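Local coordinates for protein ribosomal silencing factor RsfS (PDB 2O5A) that probably silences ribosomes by binding protein uL14 of the large subunit, which prevents the 30S and 50S subunits from joining and so represses translation, at residues Val22-Asn26 against Pro108-Leu112. Residues are numbered along the deposited sequence; the frame is centred on the assembly and turned at random.
Sequences VVALN and PTVEL
Two backbone hydrogen bonds tie Asn26 and Ala24 to the C-terminal segment 108-112, one on each side of a single antiparallel bridge in which Leu25 and Thr109 form the non-hydrogen-bonded pair. The backbone N of Asn26 donates to the carbonyl O of Pro108, with N and O 3.0 Å apart; the donor sits almost in line with the C=O bond, at 166°. In the second, weak bond, Val110 N reaches Ala24 O over 3.1 Å, bent at the hydrogen. The same Ala24 oxygen also receives a CA-H contact from Thr109.

Strand 22-26 is the outermost strand at one end of the mixed five-stranded sheet of this Iojap/RsfS family protein. Its other edge is hydrogen-bonded to strand 36-42, through Val23 with Ile39 and Leu25 with Phe37. Residues 108-112 therefore lie along the outer edge of the sheet, running roughly against the strand but strongly splayed, the two directions 124° apart, and the pairing goes no further than the one bridge.

Apolar packing extends the contact beyond the bridge. Ala24 is buried, and its methyl CB meets both CB of Val110, at 3.9 Å, and CD2 of Leu112, at 3.6 Å. An inverse gamma turn centred on Glu111 bends the chain between these two partners and brings the leucine back to the strand. The other methyl of Leu112, CD1, reaches CG1 of Val22, the two side chains crossing at about a right angle. At the opposite end of the strand, Val110 CG2, which chi1 of 163° sets beside its own backbone N, lies against Asn26 CB and ND2, while Val110 also touches Phe36 on the neighbouring strand. Across the bridge itself, CD2 of Leu25 packs on CA and CG2 of Thr109.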
loop_
_atom_site.group_PDB
_atom_site.type_symbol
_atom_site.label_atom_id
_atom_site.label_comp_id
_atom_site.label_asym_id
_atom_site.label_seq_id
_atom_site.Cartn_x
_atom_site.Cartn_y
_atom_site.Cartn_z
ATOM N N VAL A 22 14.144 -10.108 1.222
ATOM C CA VAL A 22 14.393 -8.721 0.855
ATOM C C VAL A 22 14.067 -8.490 -0.617
ATOM O O VAL A 22 14.587 -9.179 -1.496
ATOM C CB VAL A 22 15.867 -8.333 1.099
ATOM C CG1 VAL A 22 16.162 -6.974 0.478
ATOM C CG2 VAL A 22 16.152 -8.300 2.588
ATOM N N VAL A 23 13.199 -7.517 -0.874
ATOM C CA VAL A 23 12.799 -7.181 -2.233
ATOM C C VAL A 23 12.760 -5.673 -2.430
ATOM O O VAL A 23 12.202 -4.940 -1.611
ATOM C CB VAL A 23 11.403 -7.758 -2.572
ATOM C CG1 VAL A 23 10.920 -7.213 -3.908
ATOM C CG2 VAL A 23 11.471 -9.274 -2.624
ATOM N N ALA A 24 13.363 -5.215 -3.520
ATOM C CA ALA A 24 13.383 -3.797 -3.842
ATOM C C ALA A 24 12.386 -3.556 -4.965
ATOM O O ALA A 24 12.213 -4.399 -5.844
ATOM C CB ALA A 24 14.778 -3.376 -4.277
ATOM N N LEU A 25 11.725 -2.407 -4.928
ATOM C CA LEU A 25 10.748 -2.070 -5.949
ATOM C C LEU A 25 11.078 -0.729 -6.584
ATOM O O LEU A 25 11.197 0.285 -5.898
ATOM C CB LEU A 25 9.344 -2.030 -5.339
ATOM C CG LEU A 25 8.843 -3.350 -4.748
ATOM C CD1 LEU A 25 7.443 -3.165 -4.192
ATOM C CD2 LEU A 25 8.856 -4.432 -5.821
ATOM N N ASN A 26 11.237 -0.738 -7.903
ATOM C CA ASN A 26 11.548 0.481 -8.635
ATOM C C ASN A 26 10.260 1.288 -8.749
ATOM O O ASN A 26 9.340 0.911 -9.476
ATOM C CB ASN A 26 12.087 0.134 -10.026
ATOM C CG ASN A 26 12.868 1.275 -10.646
ATOM O OD1 ASN A 26 12.368 2.393 -10.756
ATOM N ND2 ASN A 26 14.102 0.998 -11.053
ATOM N N PRO A 108 7.010 -4.058 -10.366
ATOM C CA PRO A 108 8.306 -3.846 -11.017
ATOM C C PRO A 108 9.458 -3.905 -10.017
ATOM O O PRO A 108 9.787 -2.907 -9.377
ATOM C CB PRO A 108 8.146 -2.464 -11.632
ATOM C CG PRO A 108 7.325 -1.759 -10.600
ATOM C CD PRO A 108 6.264 -2.790 -10.267
ATOM N N THR A 109 10.072 -5.078 -9.895
ATOM C CA THR A 109 11.172 -5.265 -8.957
ATOM C C THR A 109 12.503 -4.746 -9.488
ATOM O O THR A 109 12.605 -4.317 -10.638
ATOM C CB THR A 109 11.345 -6.754 -8.594
ATOM O OG1 THR A 109 11.927 -7.457 -9.700
ATOM C CG2 THR A 109 9.998 -7.378 -8.262
ATOM N N VAL A 110 13.518 -4.797 -8.633
ATOM C CA VAL A 110 14.861 -4.346 -8.978
ATOM C C VAL A 110 15.880 -5.444 -8.700
ATOM O O VAL A 110 16.017 -5.905 -7.567
ATOM C CB VAL A 110 15.250 -3.086 -8.169
ATOM C CG1 VAL A 110 16.757 -2.871 -8.212
ATOM C CG2 VAL A 110 14.536 -1.873 -8.737
ATOM N N GLU A 111 16.593 -5.856 -9.743
ATOM C CA GLU A 111 17.603 -6.899 -9.621
ATOM C C GLU A 111 18.790 -6.378 -8.816
ATOM O O GLU A 111 19.785 -5.923 -9.382
ATOM C CB GLU A 111 18.062 -7.336 -11.014
ATOM C CG GLU A 111 17.914 -8.823 -11.288
ATOM C CD GLU A 111 16.577 -9.373 -10.830
ATOM O OE1 GLU A 111 16.493 -9.837 -9.674
ATOM O OE2 GLU A 111 15.610 -9.334 -11.620
ATOM N N LEU A 112 18.674 -6.447 -7.491
ATOM C CA LEU A 112 19.721 -5.978 -6.588
ATOM C C LEU A 112 21.124 -6.367 -7.037
ATOM O O LEU A 112 21.991 -5.509 -7.195
ATOM C CB LEU A 112 19.481 -6.513 -5.173
ATOM C CG LEU A 112 18.230 -6.018 -4.445
ATOM C CD1 LEU A 112 18.203 -6.587 -3.036
ATOM C CD2 LEU A 112 18.232 -4.497 -4.402
#